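6-aminohexanoate-cyclic-dimer hydrolase (Arthrobacter sp., PDB 3A2Q) hydrolyses the cyclic dimer of 6-aminohexanoate, a nylon-6 by-product, to the linear dimer by opening one of its amide bonds. Local coordinates at residues N39-A44 with W141-S146; S93-D98 with E329-P334; V113-T118 with A161-A166; W134-N139 with P394-L399. The protein carries 1 engineered substitution. All blocks are in the same frame, centred on the assembly; numbering follows the deposited sequence.

Contact 1: N39-A44 with W141-S146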
loop_
_atom_site.group_PDB
_atom_site.type_symbol
_atom_site.label_atom_id
_atom_site.label_comp_id
_atom_site.label_asym_id
_atom_site.label_seq_id
_atom_site.Cartn_x
_atom_site.Cartn_y
_atom_site.Cartn_z
ATOM N N ASN A 39 -7.813 12.907 -13.987
ATOM C CA ASN A 39 -7.294 13.271 -12.672
ATOM C C ASN A 39 -7.991 14.433 -11.971
ATOM O O ASN A 39 -8.103 14.439 -10.744
ATOM C CB ASN A 39 -5.798 13.563 -12.744
ATOM C CG ASN A 39 -5.175 13.687 -11.373
ATOM O OD1 ASN A 39 -5.240 12.758 -10.565
ATOM N ND2 ASN A 39 -4.571 14.833 -11.099
ATOM N N PRO A 40 -8.460 15.441 -12.725
ATOM C CA PRO A 40 -9.129 16.549 -12.034
ATOM C C PRO A 40 -10.305 16.082 -11.178
ATOM O O PRO A 40 -10.592 16.659 -10.129
ATOM C CB PRO A 40 -9.568 17.461 -13.178
ATOM C CG PRO A 40 -8.558 17.181 -14.255
ATOM C CD PRO A 40 -8.376 15.689 -14.176
ATOM N N GLU A 41 -10.973 15.024 -11.619
ATOM C CA GLU A 41 -12.121 14.504 -10.887
ATOM C C GLU A 41 -11.781 13.707 -9.628
ATOM O O GLU A 41 -12.577 13.658 -8.692
ATOM C CB GLU A 41 -12.980 13.636 -11.805
ATOM C CG GLU A 41 -13.578 14.381 -12.980
ATOM C CD GLU A 41 -14.683 13.596 -13.654
ATOM O OE1 GLU A 41 -15.721 13.349 -13.001
ATOM O OE2 GLU A 41 -14.516 13.225 -14.833
ATOM N N ILE A 42 -10.605 13.088 -9.592
ATOM C CA ILE A 42 -10.240 12.287 -8.431
ATOM C C ILE A 42 -9.108 12.825 -7.555
ATOM O O ILE A 42 -8.927 12.357 -6.433
ATOM C CB ILE A 42 -9.919 10.832 -8.851
ATOM C CG1 ILE A 42 -8.833 10.813 -9.926
ATOM C CG2 ILE A 42 -11.176 10.158 -9.370
ATOM C CD1 ILE A 42 -8.418 9.412 -10.349
ATOM N N ASN A 43 -8.354 13.803 -8.055
ATOM C CA ASN A 43 -7.262 14.401 -7.283
ATOM C C ASN A 43 -6.311 13.313 -6.758
ATOM O O ASN A 43 -5.949 13.299 -5.582
ATOM C CB ASN A 43 -7.858 15.219 -6.125
ATOM C CG ASN A 43 -6.812 16.006 -5.346
ATOM O OD1 ASN A 43 -5.884 16.574 -5.921
ATOM N ND2 ASN A 43 -6.975 16.061 -4.027
ATOM N N ALA A 44 -5.917 12.409 -7.655
ATOM C CA ALA A 44 -5.019 11.302 -7.324
ATOM C C ALA A 44 -3.555 11.715 -7.483
ATOM O O ALA A 44 -2.758 11.577 -6.552
ATOM C CB ALA A 44 -5.327 10.109 -8.214
ATOM N N TRP A 141 -14.626 4.733 -8.490
ATOM C CA TRP A 141 -15.833 3.918 -8.537
ATOM C C TRP A 141 -17.045 4.689 -8.020
ATOM O O TRP A 141 -18.178 4.378 -8.374
ATOM C CB TRP A 141 -15.653 2.630 -7.717
ATOM C CG TRP A 141 -14.555 1.736 -8.224
ATOM C CD1 TRP A 141 -13.216 1.875 -8.002
ATOM C CD2 TRP A 141 -14.704 0.595 -9.079
ATOM N NE1 TRP A 141 -12.518 0.892 -8.668
ATOM C CE2 TRP A 141 -13.407 0.093 -9.338
ATOM C CE3 TRP A 141 -15.807 -0.052 -9.653
ATOM C CZ2 TRP A 141 -13.181 -1.028 -10.150
ATOM C CZ3 TRP A 141 -15.581 -1.172 -10.464
ATOM C CH2 TRP A 141 -14.277 -1.644 -10.702
ATOM N N ASN A 142 -16.792 5.685 -7.175
ATOM C CA ASN A 142 -17.840 6.523 -6.595
ATOM C C ASN A 142 -17.154 7.750 -5.993
ATOM O O ASN A 142 -16.581 7.678 -4.909
ATOM C CB ASN A 142 -18.581 5.755 -5.502
ATOM C CG ASN A 142 -19.824 6.467 -5.037
ATOM O OD1 ASN A 142 -19.824 7.682 -4.857
ATOM N ND2 ASN A 142 -20.894 5.710 -4.823
ATOM N N LEU A 143 -17.232 8.877 -6.695
ATOM C CA LEU A 143 -16.578 10.118 -6.264
ATOM C C LEU A 143 -16.915 10.635 -4.868
ATOM O O LEU A 143 -16.198 11.478 -4.320
ATOM C CB LEU A 143 -16.832 11.212 -7.302
ATOM C CG LEU A 143 -16.309 10.859 -8.697
ATOM C CD1 LEU A 143 -16.653 11.968 -9.681
ATOM C CD2 LEU A 143 -14.799 10.635 -8.637
ATOM N N GLY A 144 -17.994 10.135 -4.283
ATOM C CA GLY A 144 -18.346 10.575 -2.948
ATOM C C GLY A 144 -17.735 9.674 -1.893
ATOM O O GLY A 144 -17.949 9.877 -0.699
ATOM N N ARG A 145 -16.953 8.686 -2.329
ATOM C CA ARG A 145 -16.330 7.739 -1.405
ATOM C C ARG A 145 -14.822 7.889 -1.275
ATOM O O ARG A 145 -14.143 8.340 -2.191
ATOM C CB ARG A 145 -16.614 6.294 -1.838
ATOM C CG ARG A 145 -18.068 5.894 -1.914
ATOM C CD ARG A 145 -18.746 5.830 -0.554
ATOM N NE ARG A 145 -20.089 5.278 -0.705
ATOM C CZ ARG A 145 -20.425 4.017 -0.448
ATOM N NH1 ARG A 145 -19.518 3.154 -0.004
ATOM N NH2 ARG A 145 -21.666 3.607 -0.673
ATOM N N SER A 146 -14.314 7.471 -0.123
ATOM C CA SER A 146 -12.890 7.502 0.177
ATOM C C SER A 146 -12.160 6.499 -0.721
ATOM O O SER A 146 -12.786 5.651 -1.354
ATOM C CB SER A 146 -12.670 7.126 1.646
ATOM O OG SER A 146 -11.305 6.852 1.925
#
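Leu143 turns CG anti to its own carbonyl carbon (chi1 -59°), which sends its two methyls across to the last turn of helix 24-42, where Ile42 holds out CG2. The contact joins that helix end to a type I beta turn, Asn142 to Arg145. The turn lies in the long loop between strand 113-118 and helix 152-159 of the amidase fold. Leu143 CD2 stands 3.7 Å from Ile42 CG2, and the two side chains cross at about a right angle. The other branch of Ile42 leads away from the turn, and its CD1 packs on Leu162. Leu143 CD1 faces Glu41 OE1 at 3.7 Å. This is a methyl resting beside a carboxylate oxygen on the exposed side of the contact. The patch is small, 119 Å² with both sides counted. Just past it, Asn43 takes positive phi and the chain leaves the helix. The turn that carries Leu143 is fastened from within. Arg145 N bonds to Asn142 O at 2.8 Å. The side chain of Asn142 adds an Asx turn: Gly144 N gives its hydrogen to Asn142 OD1 at 3.1 Å, in the carbonyl plane and on a lone pair, with 154° at the hydrogen.

Contact 2: S93-D98 with E329-P334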
loop_
_atom_site.group_PDB
_atom_site.type_symbol
_atom_site.label_atom_id
_atom_site.label_comp_id
_atom_site.label_asym_id
_atom_site.label_seq_id
_atom_site.Cartn_x
_atom_site.Cartn_y
_atom_site.Cartn_z
ATOM N N SER A 93 6.790 25.631 1.571
ATOM C CA SER A 93 8.235 25.821 1.484
ATOM C C SER A 93 8.782 25.562 0.086
ATOM O O SER A 93 9.866 26.036 -0.259
ATOM C CB SER A 93 8.953 24.894 2.467
ATOM O OG SER A 93 9.001 23.571 1.961
ATOM N N GLY A 94 8.040 24.802 -0.713
ATOM C CA GLY A 94 8.493 24.491 -2.057
ATOM C C GLY A 94 9.702 23.573 -2.052
ATOM O O GLY A 94 10.400 23.442 -3.057
ATOM N N TYR A 95 9.953 22.934 -0.913
ATOM C CA TYR A 95 11.083 22.020 -0.769
ATOM C C TYR A 95 11.136 20.971 -1.876
ATOM O O TYR A 95 10.106 20.452 -2.306
ATOM C CB TYR A 95 11.021 21.313 0.592
ATOM C CG TYR A 95 12.020 20.184 0.743
ATOM C CD1 TYR A 95 13.390 20.437 0.777
ATOM C CD2 TYR A 95 11.596 18.855 0.812
ATOM C CE1 TYR A 95 14.313 19.401 0.872
ATOM C CE2 TYR A 95 12.514 17.807 0.906
ATOM C CZ TYR A 95 13.870 18.088 0.933
ATOM O OH TYR A 95 14.788 17.063 1.003
ATOM N N ARG A 96 12.347 20.668 -2.332
ATOM C CA ARG A 96 12.559 19.658 -3.364
ATOM C C ARG A 96 13.660 18.710 -2.892
ATOM O O ARG A 96 14.665 19.150 -2.334
ATOM C CB ARG A 96 12.965 20.312 -4.688
ATOM C CG ARG A 96 11.840 21.073 -5.376
ATOM C CD ARG A 96 12.347 21.863 -6.574
ATOM N NE ARG A 96 11.272 22.601 -7.234
ATOM C CZ ARG A 96 10.483 22.096 -8.177
ATOM N NH1 ARG A 96 10.647 20.847 -8.587
ATOM N NH2 ARG A 96 9.522 22.840 -8.705
ATOM N N ALA A 97 13.465 17.411 -3.107
ATOM C CA ALA A 97 14.449 16.411 -2.696
ATOM C C ALA A 97 15.731 16.552 -3.511
ATOM O O ALA A 97 15.697 16.967 -4.670
ATOM C CB ALA A 97 13.872 15.013 -2.865
ATOM N N ASP A 98 16.859 16.189 -2.909
ATOM C CA ASP A 98 18.146 16.300 -3.588
ATOM C C ASP A 98 18.685 14.994 -4.161
ATOM O O ASP A 98 19.766 14.980 -4.752
ATOM C CB ASP A 98 19.186 16.892 -2.637
ATOM C CG ASP A 98 19.294 16.115 -1.342
ATOM O OD1 ASP A 98 19.476 14.881 -1.403
ATOM O OD2 ASP A 98 19.196 16.735 -0.262
ATOM N N GLU A 329 14.041 20.185 9.561
ATOM C CA GLU A 329 15.449 20.325 9.208
ATOM C C GLU A 329 15.645 20.452 7.705
ATOM O O GLU A 329 16.545 21.157 7.252
ATOM C CB GLU A 329 16.255 19.132 9.718
ATOM C CG GLU A 329 16.310 19.011 11.227
ATOM C CD GLU A 329 17.229 17.892 11.674
ATOM O OE1 GLU A 329 18.433 17.952 11.346
ATOM O OE2 GLU A 329 16.750 16.952 12.347
ATOM N N LEU A 330 14.805 19.770 6.936
ATOM C CA LEU A 330 14.902 19.817 5.481
ATOM C C LEU A 330 14.758 21.228 4.928
ATOM O O LEU A 330 15.391 21.577 3.933
ATOM C CB LEU A 330 13.838 18.924 4.843
ATOM C CG LEU A 330 14.002 17.415 5.012
ATOM C CD1 LEU A 330 12.852 16.706 4.321
ATOM C CD2 LEU A 330 15.328 16.974 4.416
ATOM N N ILE A 331 13.925 22.040 5.566
ATOM C CA ILE A 331 13.717 23.403 5.100
ATOM C C ILE A 331 14.518 24.435 5.887
ATOM O O ILE A 331 14.603 25.596 5.487
ATOM C CB ILE A 331 12.228 23.777 5.141
ATOM C CG1 ILE A 331 11.693 23.637 6.564
ATOM C CG2 ILE A 331 11.454 22.892 4.180
ATOM C CD1 ILE A 331 10.284 24.162 6.737
ATOM N N GLY A 332 15.095 24.016 7.008
ATOM C CA GLY A 332 15.901 24.926 7.802
ATOM C C GLY A 332 15.226 25.609 8.975
ATOM O O GLY A 332 15.821 26.486 9.600
ATOM N N ARG A 333 13.992 25.225 9.281
ATOM C CA ARG A 333 13.280 25.827 10.402
ATOM C C ARG A 333 12.359 24.815 11.061
ATOM O O ARG A 333 11.779 23.963 10.389
ATOM C CB ARG A 333 12.448 27.026 9.935
ATOM C CG ARG A 333 11.214 26.648 9.133
ATOM C CD ARG A 333 10.421 27.872 8.701
ATOM N NE ARG A 333 9.194 27.503 8.001
ATOM C CZ ARG A 333 8.143 26.933 8.582
ATOM N NH1 ARG A 333 8.158 26.666 9.880
ATOM N NH2 ARG A 333 7.076 26.621 7.860
ATOM N N PRO A 334 12.213 24.894 12.392
ATOM C CA PRO A 334 11.340 23.964 13.113
ATOM C C PRO A 334 9.902 24.137 12.640
ATOM O O PRO A 334 9.504 25.230 12.235
ATOM C CB PRO A 334 11.509 24.383 14.576
ATOM C CG PRO A 334 12.855 25.062 14.600
ATOM C CD PRO A 334 12.860 25.837 13.318
#
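Tyr95 and Ile331 bring their CA atoms within 6.6 Å, where the loop after helix 88-93 passes the C-terminal end of helix 308-331. Tyr95 places CG anti to the backbone N (chi1 171°), and the ring reaches over to Leu330. Leu330 CB lies over one ring face, 4.1 Å from the centroid and 16° off the normal, a CH-pi contact. The leucine methyls continue toward the phenol end. CD1 of Leu330 sits 3.6 Å from Tyr95 CE2, and its CD2 is 3.5 Å from Tyr95 OH. The backbone N of Ala97 lies above the opposite face, toward the ring rim. Ile331 meets the base of the loop with CG2, which is 3.4 Å from Ser93 OG and also touches Tyr95 CB. Without the ring, as with an alanine here, Leu330 would probably lose its aromatic partner and a gap would open between loop and helix end. Ser93 OG accepts from Tyr95 N at 3.1 Å and is also bonded to Met90 O. The contact is surface packing between two helix ends. An ST turn starts at Ser93, where helix 88-93 ends, and helix 308-331 closes in a Schellman motif with Gly332, at positive phi, as its C-prime residue.

Contact 3: V113-T118 with A161-A166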
loop_
_atom_site.group_PDB
_atom_site.type_symbol
_atom_site.label_atom_id
_atom_site.label_comp_id
_atom_site.label_asym_id
_atom_site.label_seq_id
_atom_site.Cartn_x
_atom_site.Cartn_y
_atom_site.Cartn_z
ATOM N N VAL A 113 9.049 5.057 -16.492
ATOM C CA VAL A 113 9.229 6.508 -16.512
ATOM C C VAL A 113 8.387 7.136 -15.398
ATOM O O VAL A 113 7.200 6.843 -15.268
ATOM C CB VAL A 113 8.842 7.127 -17.899
ATOM C CG1 VAL A 113 9.566 6.381 -19.018
ATOM C CG2 VAL A 113 7.341 7.082 -18.118
ATOM N N LEU A 114 9.014 7.978 -14.581
ATOM C CA LEU A 114 8.320 8.627 -13.473
ATOM C C LEU A 114 7.342 9.677 -13.984
ATOM O O LEU A 114 7.743 10.766 -14.395
ATOM C CB LEU A 114 9.328 9.272 -12.519
ATOM C CG LEU A 114 8.731 9.919 -11.271
ATOM C CD1 LEU A 114 7.811 8.923 -10.576
ATOM C CD2 LEU A 114 9.847 10.370 -10.337
ATOM N N LEU A 115 6.054 9.341 -13.941
ATOM C CA LEU A 115 4.996 10.224 -14.421
ATOM C C LEU A 115 4.568 11.298 -13.428
ATOM O O LEU A 115 4.103 12.364 -13.827
ATOM C CB LEU A 115 3.772 9.393 -14.823
ATOM C CG LEU A 115 2.635 10.129 -15.533
ATOM C CD1 LEU A 115 3.143 10.679 -16.865
ATOM C CD2 LEU A 115 1.470 9.170 -15.765
ATOM N N GLY A 116 4.714 11.020 -12.137
ATOM C CA GLY A 116 4.322 11.991 -11.132
ATOM C C GLY A 116 4.161 11.387 -9.750
ATOM O O GLY A 116 4.441 10.206 -9.547
ATOM N N LYS A 117 3.714 12.202 -8.799
ATOM C CA LYS A 117 3.518 11.746 -7.427
ATOM C C LYS A 117 2.041 11.713 -7.034
ATOM O O LYS A 117 1.243 12.518 -7.514
ATOM C CB LYS A 117 4.279 12.644 -6.457
ATOM C CG LYS A 117 5.787 12.613 -6.616
ATOM C CD LYS A 117 6.423 13.352 -5.462
ATOM C CE LYS A 117 7.919 13.145 -5.392
ATOM N NZ LYS A 117 8.422 13.669 -4.089
ATOM N N THR A 118 1.693 10.785 -6.145
ATOM C CA THR A 118 0.311 10.625 -5.699
ATOM C C THR A 118 0.029 11.138 -4.294
ATOM O O THR A 118 0.909 11.169 -3.432
ATOM C CB THR A 118 -0.103 9.161 -5.767
ATOM O OG1 THR A 118 0.865 8.368 -5.068
ATOM C CG2 THR A 118 -0.193 8.710 -7.214
ATOM N N ALA A 161 -6.549 3.964 -14.365
ATOM C CA ALA A 161 -5.615 3.807 -15.474
ATOM C C ALA A 161 -4.699 5.000 -15.746
ATOM O O ALA A 161 -4.289 5.220 -16.886
ATOM C CB ALA A 161 -6.380 3.442 -16.742
ATOM N N LEU A 162 -4.367 5.768 -14.711
ATOM C CA LEU A 162 -3.469 6.902 -14.899
ATOM C C LEU A 162 -2.055 6.337 -15.048
ATOM O O LEU A 162 -1.127 7.035 -15.459
ATOM C CB LEU A 162 -3.542 7.859 -13.707
ATOM C CG LEU A 162 -4.943 8.302 -13.274
ATOM C CD1 LEU A 162 -4.821 9.431 -12.260
ATOM C CD2 LEU A 162 -5.749 8.761 -14.479
ATOM N N SER A 163 -1.920 5.055 -14.715
ATOM C CA SER A 163 -0.667 4.304 -14.807
ATOM C C SER A 163 -1.012 2.846 -14.523
ATOM O O SER A 163 -1.946 2.563 -13.773
ATOM C CB SER A 163 0.356 4.800 -13.787
ATOM O OG SER A 163 0.928 6.029 -14.194
ATOM N N PRO A 164 -0.274 1.902 -15.128
ATOM C CA PRO A 164 -0.559 0.480 -14.898
ATOM C C PRO A 164 -0.035 -0.040 -13.559
ATOM O O PRO A 164 -0.489 -1.070 -13.063
ATOM C CB PRO A 164 0.111 -0.204 -16.086
ATOM C CG PRO A 164 1.264 0.708 -16.393
ATOM C CD PRO A 164 0.690 2.086 -16.230
ATOM N N VAL A 165 0.923 0.681 -12.984
ATOM C CA VAL A 165 1.520 0.299 -11.711
ATOM C C VAL A 165 1.908 1.540 -10.920
ATOM O O VAL A 165 2.102 2.613 -11.489
ATOM C CB VAL A 165 2.787 -0.560 -11.918
ATOM C CG1 VAL A 165 2.452 -1.795 -12.738
ATOM C CG2 VAL A 165 3.861 0.255 -12.600
ATOM N N ALA A 166 2.033 1.389 -9.605
ATOM C CA ALA A 166 2.399 2.510 -8.758
ATOM C C ALA A 166 3.005 2.034 -7.453
ATOM O O ALA A 166 2.845 0.875 -7.059
ATOM C CB ALA A 166 1.177 3.369 -8.471
#
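Leu115, on strand 113-118, packs against the turn at Leu162 and Ser163 that leads from helix 152-159 into strand 165-170. Both strands belong to the mixed central sheet of the amidase fold. They are not neighbours there, because strand 68-72 runs between them, and Ser163 also touches Leu70 of that strand. The contact therefore spans a strand on one side of the sheet. The helix before the turn ends in a Schellman motif, with Ala161 at positive phi as the C-prime residue. The CA atoms of Leu115 and Ser163 are 8.2 Å apart, so the gap is bridged mainly by the leucine side chain, which reaches a backbone oxygen and a hydroxyl. Its CG stands opposite the backbone N (chi1 -172°), and the CD2 branch touches the turn. This methyl is 3.4 Å from Leu162 O and 3.6 Å from Ser163 OG. An apolar carbon thus lies against two buried polar oxygens, which are hydrogen-bonded to each other. Thr31 and Ile32 of helix 24-42 and Phe50 of helix 50-59 also pack on this leucine. Leu162 turns its own side chain to His34 and Asn39 of helix 24-42. Were Ser163 an alanine, Leu162 O would probably lose its hydroxyl partner and CD2 of Leu115 one of its neighbours. The hydroxyl bond is short and local: Ser163 OG donates to Leu162 O at 2.6 Å. It comes in from the side of the carbonyl, with 102° at the oxygen, and is tilted out of the carbonyl plane.

Contact 4: W134-N139 with P394-L399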
loop_
_atom_site.group_PDB
_atom_site.type_symbol
_atom_site.label_atom_id
_atom_site.label_comp_id
_atom_site.label_asym_id
_atom_site.label_seq_id
_atom_site.Cartn_x
_atom_site.Cartn_y
_atom_site.Cartn_z
ATOM N N TRP A 134 -3.494 18.996 0.282
ATOM C CA TRP A 134 -3.851 18.791 -1.122
ATOM C C TRP A 134 -5.323 18.524 -1.411
ATOM O O TRP A 134 -5.730 18.478 -2.570
ATOM C CB TRP A 134 -3.036 17.644 -1.720
ATOM C CG TRP A 134 -1.568 17.899 -1.789
ATOM C CD1 TRP A 134 -0.630 17.558 -0.859
ATOM C CD2 TRP A 134 -0.860 18.540 -2.856
ATOM N NE1 TRP A 134 0.618 17.941 -1.282
ATOM C CE2 TRP A 134 0.505 18.548 -2.506
ATOM C CE3 TRP A 134 -1.250 19.109 -4.077
ATOM C CZ2 TRP A 134 1.489 19.102 -3.332
ATOM C CZ3 TRP A 134 -0.272 19.662 -4.899
ATOM C CH2 TRP A 134 1.081 19.653 -4.522
ATOM N N GLY A 135 -6.122 18.346 -0.370
ATOM C CA GLY A 135 -7.526 18.070 -0.590
ATOM C C GLY A 135 -7.735 16.572 -0.675
ATOM O O GLY A 135 -6.776 15.810 -0.762
ATOM N N ALA A 136 -8.987 16.144 -0.659
ATOM C CA ALA A 136 -9.297 14.724 -0.706
ATOM C C ALA A 136 -9.114 14.067 -2.065
ATOM O O ALA A 136 -9.329 14.688 -3.109
ATOM C CB ALA A 136 -10.729 14.497 -0.226
ATOM N N THR A 137 -8.689 12.806 -2.043
ATOM C CA THR A 137 -8.562 12.041 -3.271
ATOM C C THR A 137 -9.878 11.276 -3.270
ATOM O O THR A 137 -10.267 10.714 -2.245
ATOM C CB THR A 137 -7.390 11.038 -3.236
ATOM O OG1 THR A 137 -6.148 11.750 -3.233
ATOM C CG2 THR A 137 -7.444 10.124 -4.463
ATOM N N ARG A 138 -10.563 11.261 -4.407
ATOM C CA ARG A 138 -11.856 10.603 -4.503
ATOM C C ARG A 138 -11.814 9.285 -5.258
ATOM O O ARG A 138 -10.974 9.081 -6.133
ATOM C CB ARG A 138 -12.859 11.564 -5.149
ATOM C CG ARG A 138 -13.058 12.839 -4.329
ATOM C CD ARG A 138 -13.945 13.858 -5.041
ATOM N NE ARG A 138 -14.249 15.006 -4.184
ATOM C CZ ARG A 138 -15.179 15.013 -3.232
ATOM N NH1 ARG A 138 -15.915 13.935 -3.003
ATOM N NH2 ARG A 138 -15.371 16.101 -2.500
ATOM N N ASN A 139 -12.744 8.399 -4.915
ATOM C CA ASN A 139 -12.814 7.074 -5.514
ATOM C C ASN A 139 -13.394 7.051 -6.924
ATOM O O ASN A 139 -14.513 7.507 -7.158
ATOM C CB ASN A 139 -13.633 6.154 -4.610
ATOM C CG ASN A 139 -13.317 4.692 -4.830
ATOM O OD1 ASN A 139 -13.358 4.201 -5.953
ATOM N ND2 ASN A 139 -13.000 3.985 -3.748
ATOM N N PRO A 394 -16.026 4.050 3.468
ATOM C CA PRO A 394 -16.538 5.306 4.025
ATOM C C PRO A 394 -16.707 6.423 2.999
ATOM O O PRO A 394 -16.053 6.435 1.956
ATOM C CB PRO A 394 -15.501 5.665 5.093
ATOM C CG PRO A 394 -14.244 5.005 4.601
ATOM C CD PRO A 394 -14.740 3.681 4.087
ATOM N N GLU A 395 -17.597 7.363 3.298
ATOM C CA GLU A 395 -17.810 8.497 2.409
ATOM C C GLU A 395 -16.708 9.513 2.699
ATOM O O GLU A 395 -16.155 9.535 3.802
ATOM C CB GLU A 395 -19.178 9.149 2.675
ATOM C CG GLU A 395 -20.369 8.246 2.421
ATOM C CD GLU A 395 -21.699 8.950 2.641
ATOM O OE1 GLU A 395 -21.887 9.554 3.718
ATOM O OE2 GLU A 395 -22.562 8.896 1.740
ATOM N N ILE A 396 -16.381 10.339 1.711
ATOM C CA ILE A 396 -15.372 11.377 1.890
ATOM C C ILE A 396 -15.793 12.212 3.100
ATOM O O ILE A 396 -16.969 12.559 3.239
ATOM C CB ILE A 396 -15.299 12.314 0.658
ATOM C CG1 ILE A 396 -14.739 11.559 -0.549
ATOM C CG2 ILE A 396 -14.436 13.534 0.978
ATOM C CD1 ILE A 396 -13.317 11.074 -0.360
ATOM N N GLY A 397 -14.843 12.515 3.977
ATOM C CA GLY A 397 -15.139 13.311 5.156
ATOM C C GLY A 397 -15.451 12.514 6.409
ATOM O O GLY A 397 -15.225 12.981 7.528
ATOM N N GLU A 398 -15.953 11.299 6.228
ATOM C CA GLU A 398 -16.321 10.445 7.348
ATOM C C GLU A 398 -15.200 10.142 8.353
ATOM O O GLU A 398 -15.419 10.202 9.561
ATOM C CB GLU A 398 -16.899 9.134 6.812
ATOM C CG GLU A 398 -17.599 8.286 7.848
ATOM C CD GLU A 398 -18.086 6.970 7.274
ATOM O OE1 GLU A 398 -18.636 6.976 6.152
ATOM O OE2 GLU A 398 -17.929 5.931 7.947
ATOM N N LEU A 399 -14.002 9.829 7.867
ATOM C CA LEU A 399 -12.905 9.490 8.772
ATOM C C LEU A 399 -12.055 10.653 9.296
ATOM O O LEU A 399 -11.226 10.461 10.191
ATOM C CB LEU A 399 -12.001 8.431 8.123
ATOM C CG LEU A 399 -12.672 7.092 7.775
ATOM C CD1 LEU A 399 -11.604 6.053 7.413
ATOM C CD2 LEU A 399 -13.488 6.597 8.957
#
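A partly buried loop-to-loop packing contact centres on Ile396 and the loop between strand 113-118 and helix 152-159. Ile396 meets Ala136 with its CG2 branch, and Thr137 and Arg138 with CD1 and CG1 of the other. CG2 is anti to the backbone N, on the side of Ala136, and CG1 is anti to the carbonyl carbon (chi1 -68°), which brings it to Arg138 NH1. Ile396 CG2 lies 4.0 Å from Ala136 CB, methyl to methyl. Its CD1 stops 3.6 Å from Thr137 O. The threonine takes part through its backbone, since its side chain points away and OG1 is bonded to Asn43 O and Asn119 ND2. Arg138 crosses Ile396 at about a right angle. Its chain is extended from CG to NE, and NH1 comes 3.6 Å from Ile396 CG1. The approach of CG1 to the guanidinium is oblique. The same NH1 is hydrogen-bonded to Leu143 O, which fixes the arginine end beside the isoleucine.

Ile396 itself sits on a type II beta turn from Glu395 to Glu398, in the loop that joins strand 383-387 to helix 416-422 of the amidase fold. Gly397 fills the third position of the turn with positive phi, as glycine commonly does in this turn type. The turn is closed by Glu398 N to Glu395 O at 3.0 Å. A second bond runs back: Glu395 N donates to Glu398 OE1 at 3.1 Å, nearly straight at 162°, meeting the oxygen from above the carboxylate plane. The other oxygen, Glu398 OE2, forms a salt bridge with Arg391. Gly397 N bonds to Glu130 OE1.

Contacts 1 and 4 lie side by side, with centres 8 Å apart. They share the loop before helix 152-159, and polar bonds from Leu143 and Asn43 to residues 134-139 tie them together. Contact 3 touches contact 1 where Leu162 packs on Asn39 and Ala44 and Thr118 meets Ala44, centres 16 Å apart. Contact 2 stands apart at the surface, 26 Å from the chain centre; its nearest atoms are about 6 Å from contact 3. Contact 4 lies within about 10 Å of the probable charge relay residues, measured from the side chain of Thr137 to those of Lys72 and Ser150. The same side chain is about 14 Å from a bound 6-aminohexanoic acid.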